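Local coordinates for putative sugar ABC transport system, substrate-binding protein (Bordetella parapertussis, PDB 5IX8) that probably binds a sugar in the periplasm and passes it to an ABC transporter, at residues 143-148 against 203-208; 154-159 against 176-181; 186-191 against 215-220; 227-232 against 245-250. One frame throughout, in Å; residues are numbered along the deposited sequence.

Contact 1 (143-148 against 203-208)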
loop_
_atom_site.group_PDB
_atom_site.type_symbol
_atom_site.label_atom_id
_atom_site.label_comp_id
_atom_site.label_asym_id
_atom_site.label_seq_id
_atom_site.Cartn_x
_atom_site.Cartn_y
_atom_site.Cartn_z
ATOM N N VAL A 143 14.046 4.311 19.181
ATOM C CA VAL A 143 12.917 4.045 18.306
ATOM C C VAL A 143 12.735 2.531 18.218
ATOM O O VAL A 143 13.644 1.818 17.763
ATOM C CB VAL A 143 13.150 4.629 16.898
ATOM C CG1 VAL A 143 11.934 4.340 15.985
ATOM C CG2 VAL A 143 13.467 6.161 16.968
ATOM N N ILE A 144 11.571 2.040 18.641
ATOM C CA ILE A 144 11.206 0.641 18.419
ATOM C C ILE A 144 10.796 0.470 16.966
ATOM O O ILE A 144 9.959 1.240 16.459
ATOM C CB ILE A 144 10.053 0.235 19.344
ATOM C CG1 ILE A 144 10.542 0.079 20.788
ATOM C CG2 ILE A 144 9.380 -1.052 18.819
ATOM C CD1 ILE A 144 9.421 0.226 21.855
ATOM N N VAL A 145 11.332 -0.564 16.308
ATOM C CA VAL A 145 10.990 -0.880 14.923
ATOM C C VAL A 145 10.160 -2.162 14.902
ATOM O O VAL A 145 10.626 -3.213 15.354
ATOM C CB VAL A 145 12.238 -1.020 14.038
ATOM C CG1 VAL A 145 11.821 -1.455 12.621
ATOM C CG2 VAL A 145 13.061 0.311 14.002
ATOM N N VAL A 146 8.928 -2.065 14.402
ATOM C CA VAL A 146 8.023 -3.203 14.198
ATOM C C VAL A 146 7.863 -3.236 12.682
ATOM O O VAL A 146 7.050 -2.472 12.147
ATOM C CB VAL A 146 6.675 -3.017 14.923
ATOM C CG1 VAL A 146 5.683 -4.158 14.601
ATOM C CG2 VAL A 146 6.860 -2.949 16.426
ATOM N N PRO A 147 8.651 -4.035 11.952
ATOM C CA PRO A 147 8.840 -3.805 10.518
ATOM C C PRO A 147 7.807 -4.444 9.622
ATOM O O PRO A 147 7.812 -4.167 8.415
ATOM C CB PRO A 147 10.195 -4.471 10.244
ATOM C CG PRO A 147 10.215 -5.612 11.187
ATOM C CD PRO A 147 9.652 -4.978 12.479
ATOM N N GLY A 148 6.958 -5.301 10.152
ATOM C CA GLY A 148 6.028 -6.015 9.324
ATOM C C GLY A 148 6.491 -7.426 9.051
ATOM O O GLY A 148 7.364 -7.984 9.728
ATOM N N TYR A 203 9.559 6.309 20.583
ATOM C CA TYR A 203 8.898 6.250 19.294
ATOM C C TYR A 203 8.718 4.798 18.932
ATOM O O TYR A 203 9.492 3.948 19.373
ATOM C CB TYR A 203 9.733 6.887 18.202
ATOM C CG TYR A 203 9.976 8.343 18.414
ATOM C CD1 TYR A 203 9.045 9.272 17.999
ATOM C CD2 TYR A 203 11.142 8.803 19.013
ATOM C CE1 TYR A 203 9.260 10.644 18.180
ATOM C CE2 TYR A 203 11.378 10.176 19.192
ATOM C CZ TYR A 203 10.427 11.084 18.769
ATOM O OH TYR A 203 10.623 12.438 18.928
ATOM N N VAL A 204 7.719 4.529 18.085
ATOM C CA VAL A 204 7.524 3.209 17.487
ATOM C C VAL A 204 7.282 3.416 16.001
ATOM O O VAL A 204 6.432 4.229 15.610
ATOM C CB VAL A 204 6.343 2.431 18.107
ATOM C CG1 VAL A 204 6.190 1.042 17.423
ATOM C CG2 VAL A 204 6.520 2.272 19.619
ATOM N N PHE A 205 8.034 2.707 15.174
ATOM C CA PHE A 205 7.830 2.749 13.733
ATOM C C PHE A 205 7.065 1.512 13.298
ATOM O O PHE A 205 7.417 0.406 13.702
ATOM C CB PHE A 205 9.166 2.806 13.000
ATOM C CG PHE A 205 9.040 2.583 11.535
ATOM C CD1 PHE A 205 8.721 3.642 10.690
ATOM C CD2 PHE A 205 9.217 1.316 11.006
ATOM C CE1 PHE A 205 8.609 3.457 9.315
ATOM C CE2 PHE A 205 9.079 1.105 9.650
ATOM C CZ PHE A 205 8.775 2.190 8.788
ATOM N N THR A 206 6.044 1.696 12.462
ATOM C CA THR A 206 5.277 0.611 11.855
ATOM C C THR A 206 5.041 0.957 10.393
ATOM O O THR A 206 4.911 2.148 10.045
ATOM C CB THR A 206 3.895 0.400 12.523
ATOM O OG1 THR A 206 3.042 1.520 12.215
ATOM C CG2 THR A 206 4.001 0.206 14.057
ATOM N N PRO A 207 4.915 -0.050 9.522
ATOM C CA PRO A 207 4.753 0.253 8.100
ATOM C C PRO A 207 3.328 0.329 7.614
ATOM O O PRO A 207 3.150 0.767 6.471
ATOM C CB PRO A 207 5.480 -0.923 7.424
ATOM C CG PRO A 207 5.122 -2.128 8.363
ATOM C CD PRO A 207 5.332 -1.449 9.735
ATOM N N VAL A 208 2.325 -0.103 8.400
ATOM C CA VAL A 208 0.951 -0.229 7.905
ATOM C C VAL A 208 -0.040 0.023 9.027
ATOM O O VAL A 208 0.260 -0.175 10.211
ATOM C CB VAL A 208 0.645 -1.618 7.291
ATOM C CG1 VAL A 208 1.568 -1.941 6.178
ATOM C CG2 VAL A 208 0.719 -2.714 8.367
#
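Two parallel neighbours in the central sheet of one lobe of this periplasmic binding protein, strands 142-145 and 201-205, run side by side here with their short axes 4.5 Å apart. Three backbone bonds tie them, alternating in direction. I144 turns both its polar backbone atoms to the partner: its N gives to Y203 O (2.9 Å), from above the carbonyl plane, while its O receives F205 N at 2.7 Å, nearly along the C=O axis. The ladder ends where V146 N reaches F205 O at 3.0 Å. The residues between bond outward: V143 pairs with K172 and T174, V145 N with the hydroxyl of T174, and V204 with K227 and L229. Polar side-chain ends are satisfied outside the pair as well, Y203 OH by D136 and T206 OG1 by L229 O and T230 OG1.

V143, V145, Y203 and F205 share the face covered by helices 154-168 and 122-135. Both methyls of V143 straddle the CB of Y203, and V145 CG1 lies 4.1 Å from F205 CD2, the two side chains pointing the same way. On the other face I144 and V204 lie alongside each other, CG2 of the isoleucine 4.1 Å from CG1 of the valine, with helix 184-197 against I144. Past the strands the T206-P207 peptide has no N-H to extend the ladder, and the ring carbon P207 CD instead sits 3.1 Å from V146 O.

Contact 2 (154-159 against 176-181). With EDO (1,2-ethanediol), chain E; EDO (1,2-ethanediol), chain F; SO4 (sulfate ion), chain C.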
loop_
_atom_site.group_PDB
_atom_site.type_symbol
_atom_site.label_atom_id
_atom_site.label_comp_id
_atom_site.label_asym_id
_atom_site.label_seq_id
_atom_site.Cartn_x
_atom_site.Cartn_y
_atom_site.Cartn_z
ATOM N N TRP A 154 7.995 -5.039 0.105
ATOM C CA TRP A 154 7.749 -3.632 0.406
ATOM C C TRP A 154 7.903 -3.277 1.887
ATOM O O TRP A 154 8.320 -2.151 2.168
ATOM C CB TRP A 154 6.371 -3.181 -0.142
ATOM C CG TRP A 154 5.173 -3.997 0.287
ATOM C CD1 TRP A 154 4.690 -5.127 -0.319
ATOM C CD2 TRP A 154 4.339 -3.759 1.426
ATOM N NE1 TRP A 154 3.594 -5.611 0.377
ATOM C CE2 TRP A 154 3.367 -4.800 1.459
ATOM C CE3 TRP A 154 4.347 -2.806 2.445
ATOM C CZ2 TRP A 154 2.382 -4.868 2.430
ATOM C CZ3 TRP A 154 3.367 -2.881 3.429
ATOM C CH2 TRP A 154 2.402 -3.906 3.414
ATOM N N PRO A 155 7.621 -4.157 2.857
ATOM C CA PRO A 155 7.913 -3.772 4.250
ATOM C C PRO A 155 9.396 -3.577 4.458
ATOM O O PRO A 155 9.808 -2.682 5.198
ATOM C CB PRO A 155 7.367 -4.962 5.080
ATOM C CG PRO A 155 6.233 -5.536 4.184
ATOM C CD PRO A 155 6.916 -5.450 2.813
ATOM N N ARG A 156 10.218 -4.407 3.814
ATOM C CA ARG A 156 11.661 -4.220 3.926
ATOM C C ARG A 156 12.089 -2.892 3.302
ATOM O O ARG A 156 12.945 -2.183 3.860
ATOM C CB ARG A 156 12.403 -5.397 3.278
ATOM C CG ARG A 156 13.898 -5.357 3.613
ATOM C CD ARG A 156 14.741 -6.316 2.787
ATOM N NE ARG A 156 14.964 -5.789 1.460
ATOM C CZ ARG A 156 14.333 -6.211 0.359
ATOM N NH1 ARG A 156 13.535 -7.278 0.397
ATOM N NH2 ARG A 156 14.569 -5.612 -0.808
ATOM N N LEU A 157 11.508 -2.536 2.143
ATOM C CA LEU A 157 11.848 -1.265 1.515
ATOM C C LEU A 157 11.492 -0.094 2.424
ATOM O O LEU A 157 12.288 0.845 2.586
ATOM C CB LEU A 157 11.143 -1.115 0.156
ATOM C CG LEU A 157 11.523 -2.173 -0.898
ATOM C CD1 LEU A 157 10.660 -2.004 -2.130
ATOM C CD2 LEU A 157 12.997 -2.093 -1.297
ATOM N N ARG A 158 10.309 -0.140 3.041
ATOM C CA ARG A 158 9.927 0.926 3.969
ATOM C C ARG A 158 10.884 1.007 5.139
ATOM O O ARG A 158 11.275 2.109 5.558
ATOM C CB ARG A 158 8.516 0.707 4.477
ATOM C CG ARG A 158 7.509 0.840 3.333
ATOM C CD ARG A 158 6.059 0.627 3.779
ATOM N NE ARG A 158 5.216 0.676 2.594
ATOM C CZ ARG A 158 3.894 0.802 2.586
ATOM N NH1 ARG A 158 3.211 0.958 3.725
ATOM N NH2 ARG A 158 3.258 0.803 1.416
ATOM N N TYR A 159 11.246 -0.150 5.702
ATOM C CA TYR A 159 12.220 -0.176 6.787
ATOM C C TYR A 159 13.556 0.417 6.352
ATOM O O TYR A 159 14.154 1.226 7.068
ATOM C CB TYR A 159 12.395 -1.613 7.267
ATOM C CG TYR A 159 13.572 -1.809 8.169
ATOM C CD1 TYR A 159 13.658 -1.166 9.397
ATOM C CD2 TYR A 159 14.616 -2.664 7.784
ATOM C CE1 TYR A 159 14.758 -1.364 10.215
ATOM C CE2 TYR A 159 15.709 -2.881 8.619
ATOM C CZ TYR A 159 15.766 -2.224 9.835
ATOM O OH TYR A 159 16.866 -2.436 10.647
ATOM N N ALA A 176 15.265 -5.090 13.664
ATOM C CA ALA A 176 13.931 -5.336 13.127
ATOM C C ALA A 176 13.727 -6.833 12.938
ATOM O O ALA A 176 14.492 -7.487 12.224
ATOM C CB ALA A 176 13.745 -4.602 11.806
ATOM N N ALA A 177 12.675 -7.366 13.540
ATOM C CA ALA A 177 12.343 -8.785 13.406
ATOM C C ALA A 177 11.137 -8.877 12.463
ATOM O O ALA A 177 10.026 -8.457 12.817
ATOM C CB ALA A 177 12.055 -9.420 14.770
ATOM N N PHE A 178 11.336 -9.460 11.287
ATOM C CA PHE A 178 10.290 -9.531 10.271
ATOM C C PHE A 178 9.493 -10.812 10.510
ATOM O O PHE A 178 10.026 -11.916 10.351
ATOM C CB PHE A 178 10.887 -9.530 8.868
ATOM C CG PHE A 178 11.448 -8.195 8.422
ATOM C CD1 PHE A 178 12.689 -7.751 8.882
ATOM C CD2 PHE A 178 10.725 -7.376 7.550
ATOM C CE1 PHE A 178 13.196 -6.499 8.475
ATOM C CE2 PHE A 178 11.228 -6.165 7.117
ATOM C CZ PHE A 178 12.466 -5.705 7.584
ATOM N N ARG A 179 8.238 -10.669 10.938
ATOM C CA ARG A 179 7.451 -11.818 11.362
ATOM C C ARG A 179 5.996 -11.393 11.447
ATOM O O ARG A 179 5.687 -10.200 11.501
ATOM C CB ARG A 179 7.911 -12.334 12.732
ATOM C CG ARG A 179 7.732 -11.208 13.759
ATOM C CD ARG A 179 8.329 -11.494 15.078
ATOM N NE ARG A 179 7.498 -12.467 15.756
ATOM C CZ ARG A 179 7.301 -12.501 17.064
ATOM N NH1 ARG A 179 6.570 -13.468 17.560
ATOM N NH2 ARG A 179 7.848 -11.591 17.862
ATOM N N GLY A 180 5.121 -12.388 11.483
ATOM C CA GLY A 180 3.695 -12.159 11.581
ATOM C C GLY A 180 3.065 -11.873 10.236
ATOM O O GLY A 180 3.654 -12.105 9.180
ATOM N N GLU A 181 1.827 -11.369 10.288
ATOM C CA GLU A 181 1.052 -11.074 9.085
ATOM C C GLU A 181 0.529 -9.644 9.105
ATOM O O GLU A 181 -0.342 -9.294 8.300
ATOM C CB GLU A 181 -0.110 -12.050 8.895
ATOM C CG GLU A 181 -1.091 -11.971 10.005
ATOM C CD GLU A 181 -2.259 -12.901 9.790
ATOM O OE1 GLU A 181 -2.497 -13.284 8.610
ATOM O OE2 GLU A 181 -2.946 -13.233 10.789
HETATM C C1 EDO E . -4.022 -10.459 6.463
HETATM O O1 EDO E . -2.915 -11.374 6.568
HETATM C C2 EDO E . -3.987 -9.463 7.619
HETATM O O2 EDO E . -2.885 -8.576 7.426
HETATM C C1 EDO F . 6.021 -15.672 11.863
HETATM O O1 EDO F . 5.721 -15.059 10.616
HETATM C C2 EDO F . 7.074 -16.728 11.614
HETATM O O2 EDO F . 8.331 -16.071 11.397
HETATM S S SO4 C . 11.779 -9.596 2.716
HETATM O O1 SO4 C . 13.126 -9.325 2.247
HETATM O O2 SO4 C . 10.782 -9.479 1.661
HETATM O O3 SO4 C . 11.411 -8.693 3.821
HETATM O O4 SO4 C . 11.762 -10.956 3.266
HETATM O O HOH W 1 17.533 -4.935 11.846
#
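Y159 OH is held twice, by K163 NZ and by a water 2.9 Å away. That water also accepts from A176 N at 2.9 Å, so it bridges the helix to the facing loop; no direct hydrogen bond joins the two segments. The rest of the join is aromatic and apolar. Y159 has CG anti to its backbone N (chi1 168°), which turns one face of the ring to A176. The A176 methyl makes a CH-pi contact there, its CB 3.9 Å from the ring centroid and 22° off the normal. F178 turns its edge to the same face of Y159, in an offset edge-to-face pair with centroids 5.7 Å apart and planes at 78°. Its CZ approaches Y159 CD2 to 3.7 Å, while the neighbouring CE2 lies 3.8 Å from R156 CA, so the tip of the phenyl ring rests on the helix backbone.

In the alpha/beta fold of this lobe, helix 154-168 covers the sheet, and the loop between strand 172-173 and helix 184-197 lies along the first turns of helix 154-168. V145 of the sheet touches both Y159 and A176. Towards solvent, R156 bends at chi3, and its NH1 donates to O1 of a sulfate (2.8 Å), probably from the crystallisation liquor, and forms a salt bridge with E153. Backbone N-H groups of G151 and E153 bind the sulfate too, while R156 NE pairs with E160.

Contact 3 (186-191 against 215-220); sequences DGMAQT and AVRAAR. With SO4 (sulfate ion), chain D.
A selenium atom fills the seam between these two helices: M188, present as selenomethionine, lays its SE 3.5 Å from A218 N and 3.9 Å from A218 CB. The helices, 184-197 and 209-221, flank strand 201-205 in sequence and pack beside each other on one face of the lobe's alpha/beta sheet. No hydrogen bond joins the two segments. Their short axes cross at -44° and approach to 7.5 Å, a close spacing that small residues make possible, since G187, A215 and A218 all lie at the interface. The CA atoms of M188 and A218 are 5.2 Å apart.

M188 starts with CG anti to the backbone N, then bends at chi2 and again at chi3. The bend at chi2 swings SE across the seam, and the one at chi3 carries CE on to R217. There CE sits over one face of the guanidinium, offset toward its rim, and 3.6 Å from R217 CB, the two side chains crossing at about a right angle.

One turn along, T191 points at the other helix with its CB 3.7 Å from A218 CB, and its CG2 and OG1 sit against A215. The hydroxyl does not cross over as a donor. It turns back to G187 O at 2.7 Å, in the carbonyl plane, and that oxygen also takes T191 N, so two donors from one residue grip it. On the side of helix 209-221 turned from 184-197, R220 NE donates almost straight (171°) to O2 of a sulfate, probably from the crystallisation liquor.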
loop_
_atom_site.group_PDB
_atom_site.type_symbol
_atom_site.label_atom_id
_atom_site.label_comp_id
_atom_site.label_asym_id
_atom_site.label_seq_id
_atom_site.Cartn_x
_atom_site.Cartn_y
_atom_site.Cartn_z
ATOM N N ASP A 186 -0.931 -8.754 15.786
ATOM C CA ASP A 186 0.531 -8.712 15.696
ATOM C C ASP A 186 1.078 -7.396 16.211
ATOM O O ASP A 186 2.091 -7.377 16.915
ATOM C CB ASP A 186 1.005 -8.863 14.250
ATOM C CG ASP A 186 0.832 -10.249 13.705
ATOM O OD1 ASP A 186 0.848 -11.235 14.487
ATOM O OD2 ASP A 186 0.659 -10.332 12.463
ATOM N N GLY A 187 0.453 -6.275 15.820
ATOM C CA GLY A 187 0.946 -4.988 16.266
ATOM C C GLY A 187 0.906 -4.875 17.773
ATOM O O GLY A 187 1.863 -4.391 18.405
HETATM N N MSE A 188 -0.180 -5.361 18.373
HETATM C CA MSE A 188 -0.312 -5.306 19.818
HETATM C C MSE A 188 0.753 -6.176 20.489
HETATM O O MSE A 188 1.485 -5.728 21.374
HETATM C CB MSE A 188 -1.717 -5.764 20.221
HETATM C CG MSE A 188 -1.799 -6.107 21.670
HETATM SE SE MSE A 188 -1.867 -4.475 22.719
HETATM C CE MSE A 188 -3.723 -4.774 22.738
ATOM N N ALA A 189 0.859 -7.427 20.055
ATOM C CA ALA A 189 1.740 -8.340 20.767
ATOM C C ALA A 189 3.194 -7.949 20.549
ATOM O O ALA A 189 4.016 -7.975 21.481
ATOM C CB ALA A 189 1.473 -9.782 20.319
ATOM N N GLN A 190 3.539 -7.600 19.316
ATOM C CA GLN A 190 4.935 -7.256 19.078
ATOM C C GLN A 190 5.315 -5.971 19.796
ATOM O O GLN A 190 6.438 -5.859 20.315
ATOM C CB GLN A 190 5.217 -7.140 17.587
ATOM C CG GLN A 190 5.116 -8.493 16.874
ATOM C CD GLN A 190 5.442 -8.401 15.415
ATOM O OE1 GLN A 190 6.340 -7.624 14.970
ATOM N NE2 GLN A 190 4.741 -9.221 14.630
ATOM N N THR A 191 4.415 -4.987 19.830
ATOM C CA THR A 191 4.787 -3.724 20.454
ATOM C C THR A 191 4.791 -3.875 21.962
ATOM O O THR A 191 5.649 -3.296 22.652
ATOM C CB THR A 191 3.842 -2.598 20.014
ATOM O OG1 THR A 191 3.841 -2.538 18.582
ATOM C CG2 THR A 191 4.334 -1.242 20.565
ATOM N N ALA A 215 0.148 -0.954 17.835
ATOM C CA ALA A 215 1.182 -0.298 18.627
ATOM C C ALA A 215 0.562 0.708 19.592
ATOM O O ALA A 215 0.956 0.784 20.764
ATOM C CB ALA A 215 2.211 0.380 17.713
ATOM N N VAL A 216 -0.422 1.479 19.116
ATOM C CA VAL A 216 -1.109 2.435 19.982
ATOM C C VAL A 216 -1.838 1.710 21.106
ATOM O O VAL A 216 -1.812 2.159 22.261
ATOM C CB VAL A 216 -2.059 3.319 19.155
ATOM C CG1 VAL A 216 -3.027 4.126 20.052
ATOM C CG2 VAL A 216 -1.257 4.273 18.267
ATOM N N ARG A 217 -2.478 0.564 20.812
ATOM C CA ARG A 217 -3.148 -0.169 21.899
ATOM C C ARG A 217 -2.135 -0.608 22.944
ATOM O O ARG A 217 -2.401 -0.525 24.147
ATOM C CB ARG A 217 -3.902 -1.417 21.410
ATOM C CG ARG A 217 -5.106 -1.206 20.488
ATOM C CD ARG A 217 -5.840 -2.568 20.239
ATOM N NE ARG A 217 -6.703 -3.013 21.337
ATOM C CZ ARG A 217 -7.126 -4.273 21.533
ATOM N NH1 ARG A 217 -6.717 -5.242 20.750
ATOM N NH2 ARG A 217 -7.947 -4.580 22.559
ATOM N N ALA A 218 -0.974 -1.093 22.495
ATOM C CA ALA A 218 0.075 -1.514 23.426
ATOM C C ALA A 218 0.592 -0.344 24.247
ATOM O O ALA A 218 0.823 -0.485 25.457
ATOM C CB ALA A 218 1.233 -2.188 22.676
ATOM N N ALA A 219 0.818 0.803 23.600
ATOM C CA ALA A 219 1.310 1.980 24.305
ATOM C C ALA A 219 0.292 2.442 25.334
ATOM O O ALA A 219 0.658 2.794 26.464
ATOM C CB ALA A 219 1.613 3.102 23.297
ATOM N N ARG A 220 -1.001 2.393 24.978
ATOM C CA ARG A 220 -2.036 2.800 25.929
ATOM C C ARG A 220 -2.046 1.867 27.136
ATOM O O ARG A 220 -2.136 2.318 28.291
ATOM C CB ARG A 220 -3.409 2.822 25.232
ATOM C CG ARG A 220 -3.624 4.023 24.295
ATOM C CD ARG A 220 -4.942 3.947 23.480
ATOM N NE ARG A 220 -5.097 5.117 22.605
ATOM C CZ ARG A 220 -6.047 5.269 21.676
ATOM N NH1 ARG A 220 -6.951 4.315 21.462
ATOM N NH2 ARG A 220 -6.098 6.385 20.950
HETATM S S SO4 D . -3.904 8.334 23.885
HETATM O O1 SO4 D . -3.873 9.653 23.279
HETATM O O2 SO4 D . -3.514 7.328 22.890
HETATM O O3 SO4 D . -2.974 8.294 25.011
HETATM O O4 SO4 D . -5.263 8.092 24.352
#

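Contact 4 (227-232 against 245-250); sequences KVLTSA and RLLAVA. With SO4 (sulfate ion), chain D.
V228 and L246 lie side by side and point the same way. CD1 of L246 is anti to its CA, and the other branch, CD2, lies 3.7 Å from V228 CB. Further along that face T230 and V249 repeat the arrangement: T230 CG2, between its backbone N and carbonyl carbon, meets V249 CG2 at 3.7 Å. Helices 209-221 and 235-242 cover this layer. On the reverse face L229, S231, A248 and A250 turn to helix 122-135, with S231 OG, bonded to E252, only 3.5 Å from A250 CB.

The two strands are the parallel arms of a beta-alpha-beta unit connected by helix 235-242, and five backbone bonds join their segments. The second strand breaks step at L247. L247 N donates to V228 O (2.8 Å), A248 N is buried without a partner, and the next bond, T230 N to A248 O, stretches to 3.2 Å. L247 turns its side chain toward the first strand, alongside L229, with their CD2 atoms 4.2 Å apart. At the start of segment 245-250 the R245 side chain bends at chi2 and chi3. Its guanidinium meets a sulfate edge-on, NE to O2 and NH2 to O3, both 2.8 Å, while NH1 bonds R224 O and V226 O.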
loop_
_atom_site.group_PDB
_atom_site.type_symbol
_atom_site.label_atom_id
_atom_site.label_comp_id
_atom_site.label_asym_id
_atom_site.label_seq_id
_atom_site.Cartn_x
_atom_site.Cartn_y
_atom_site.Cartn_z
ATOM N N LYS A 227 5.375 7.996 20.687
ATOM C CA LYS A 227 4.744 8.513 19.480
ATOM C C LYS A 227 4.915 7.479 18.387
ATOM O O LYS A 227 6.017 6.954 18.200
ATOM C CB LYS A 227 5.356 9.844 19.039
ATOM C CG LYS A 227 5.186 10.932 20.074
ATOM C CD LYS A 227 5.947 12.179 19.671
ATOM C CE LYS A 227 5.556 13.322 20.580
ATOM N NZ LYS A 227 4.064 13.489 20.501
ATOM N N VAL A 228 3.843 7.207 17.657
ATOM C CA VAL A 228 3.823 6.137 16.662
ATOM C C VAL A 228 3.838 6.747 15.268
ATOM O O VAL A 228 3.196 7.777 15.023
ATOM C CB VAL A 228 2.606 5.210 16.869
ATOM C CG1 VAL A 228 2.549 4.119 15.787
ATOM C CG2 VAL A 228 2.676 4.608 18.274
ATOM N N LEU A 229 4.631 6.147 14.382
ATOM C CA LEU A 229 4.653 6.448 12.960
ATOM C C LEU A 229 4.051 5.271 12.235
ATOM O O LEU A 229 4.328 4.115 12.583
ATOM C CB LEU A 229 6.085 6.667 12.455
ATOM C CG LEU A 229 6.752 7.900 13.076
ATOM C CD1 LEU A 229 7.598 7.525 14.252
ATOM C CD2 LEU A 229 7.558 8.657 12.040
ATOM N N THR A 230 3.250 5.558 11.219
ATOM C CA THR A 230 2.622 4.478 10.489
ATOM C C THR A 230 2.250 4.976 9.098
ATOM O O THR A 230 2.655 6.063 8.673
ATOM C CB THR A 230 1.414 3.966 11.285
ATOM O OG1 THR A 230 0.952 2.714 10.749
ATOM C CG2 THR A 230 0.294 4.978 11.254
ATOM N N SER A 231 1.490 4.153 8.372
ATOM C CA SER A 231 1.162 4.463 6.999
ATOM C C SER A 231 -0.254 4.003 6.706
ATOM O O SER A 231 -0.726 3.025 7.282
ATOM C CB SER A 231 2.177 3.798 6.060
ATOM O OG SER A 231 1.957 4.221 4.724
ATOM N N ALA A 232 -0.923 4.752 5.830
ATOM C CA ALA A 232 -2.253 4.481 5.289
ATOM C C ALA A 232 -3.353 4.885 6.265
ATOM O O ALA A 232 -3.584 4.215 7.276
ATOM C CB ALA A 232 -2.412 3.014 4.882
ATOM N N ARG A 245 -0.744 11.125 19.596
ATOM C CA ARG A 245 -0.311 9.733 19.726
ATOM C C ARG A 245 0.344 9.211 18.446
ATOM O O ARG A 245 1.308 8.432 18.511
ATOM C CB ARG A 245 -1.499 8.862 20.110
ATOM C CG ARG A 245 -1.194 7.386 20.101
ATOM C CD ARG A 245 -0.165 6.987 21.171
ATOM N NE ARG A 245 -0.746 6.991 22.523
ATOM C CZ ARG A 245 -0.057 6.736 23.634
ATOM N NH1 ARG A 245 1.252 6.489 23.575
ATOM N NH2 ARG A 245 -0.674 6.743 24.809
ATOM N N LEU A 246 -0.162 9.631 17.280
ATOM C CA LEU A 246 0.468 9.355 15.993
ATOM C C LEU A 246 1.222 10.604 15.566
ATOM O O LEU A 246 0.623 11.679 15.420
ATOM C CB LEU A 246 -0.550 8.969 14.914
ATOM C CG LEU A 246 -1.341 7.662 15.059
ATOM C CD1 LEU A 246 -2.292 7.489 13.847
ATOM C CD2 LEU A 246 -0.445 6.432 15.233
ATOM N N LEU A 247 2.532 10.463 15.377
ATOM C CA LEU A 247 3.349 11.599 14.954
ATOM C C LEU A 247 3.116 11.926 13.496
ATOM O O LEU A 247 3.047 13.103 13.112
ATOM C CB LEU A 247 4.825 11.280 15.182
ATOM C CG LEU A 247 5.856 12.278 14.658
ATOM C CD1 LEU A 247 5.684 13.654 15.297
ATOM C CD2 LEU A 247 7.266 11.722 14.873
ATOM N N ALA A 248 2.986 10.894 12.673
ATOM C CA ALA A 248 2.861 11.066 11.242
ATOM C C ALA A 248 2.313 9.787 10.655
ATOM O O ALA A 248 2.622 8.678 11.127
ATOM C CB ALA A 248 4.217 11.392 10.598
ATOM N N VAL A 249 1.529 9.948 9.599
ATOM C CA VAL A 249 0.963 8.825 8.872
ATOM C C VAL A 249 1.202 9.095 7.411
ATOM O O VAL A 249 0.700 10.090 6.874
ATOM C CB VAL A 249 -0.550 8.650 9.126
ATOM C CG1 VAL A 249 -1.073 7.476 8.283
ATOM C CG2 VAL A 249 -0.839 8.443 10.628
ATOM N N ALA A 250 1.904 8.206 6.754
ATOM C CA ALA A 250 2.065 8.389 5.318
ATOM C C ALA A 250 0.725 8.133 4.622
ATOM O O ALA A 250 0.034 7.165 4.939
ATOM C CB ALA A 250 3.162 7.464 4.800
HETATM S S SO4 D . -3.904 8.334 23.885
HETATM O O1 SO4 D . -3.873 9.653 23.279
HETATM O O2 SO4 D . -3.514 7.328 22.890
HETATM O O3 SO4 D . -2.974 8.294 25.011
HETATM O O4 SO4 D . -5.263 8.092 24.352
#

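Overall arrangement
Contacts 1 and 4 are the buried sheet layer: strands 201-205 and 227-231 are neighbours, so the ladders continue one another through V204 O and L229 N, and both rest on backbone bonds between apolar faces, with aromatic Y203 and F205 in contact 1. Contact 3 lies outside one face of that layer, with T191 and A215 touching V146 and V204, and V216 packing on V228 and L246; its seam is close and apolar. Contact 2 is the surface member, built from aromatic rings, a bridging water and a probable crystallisation sulfate, yet R158 NH1 hydrogen-bonds P207 O and R179 N hydrogen-bonds G148 O of contact 1. Another sulfate is shared by R220 and R245 of contacts 3 and 4.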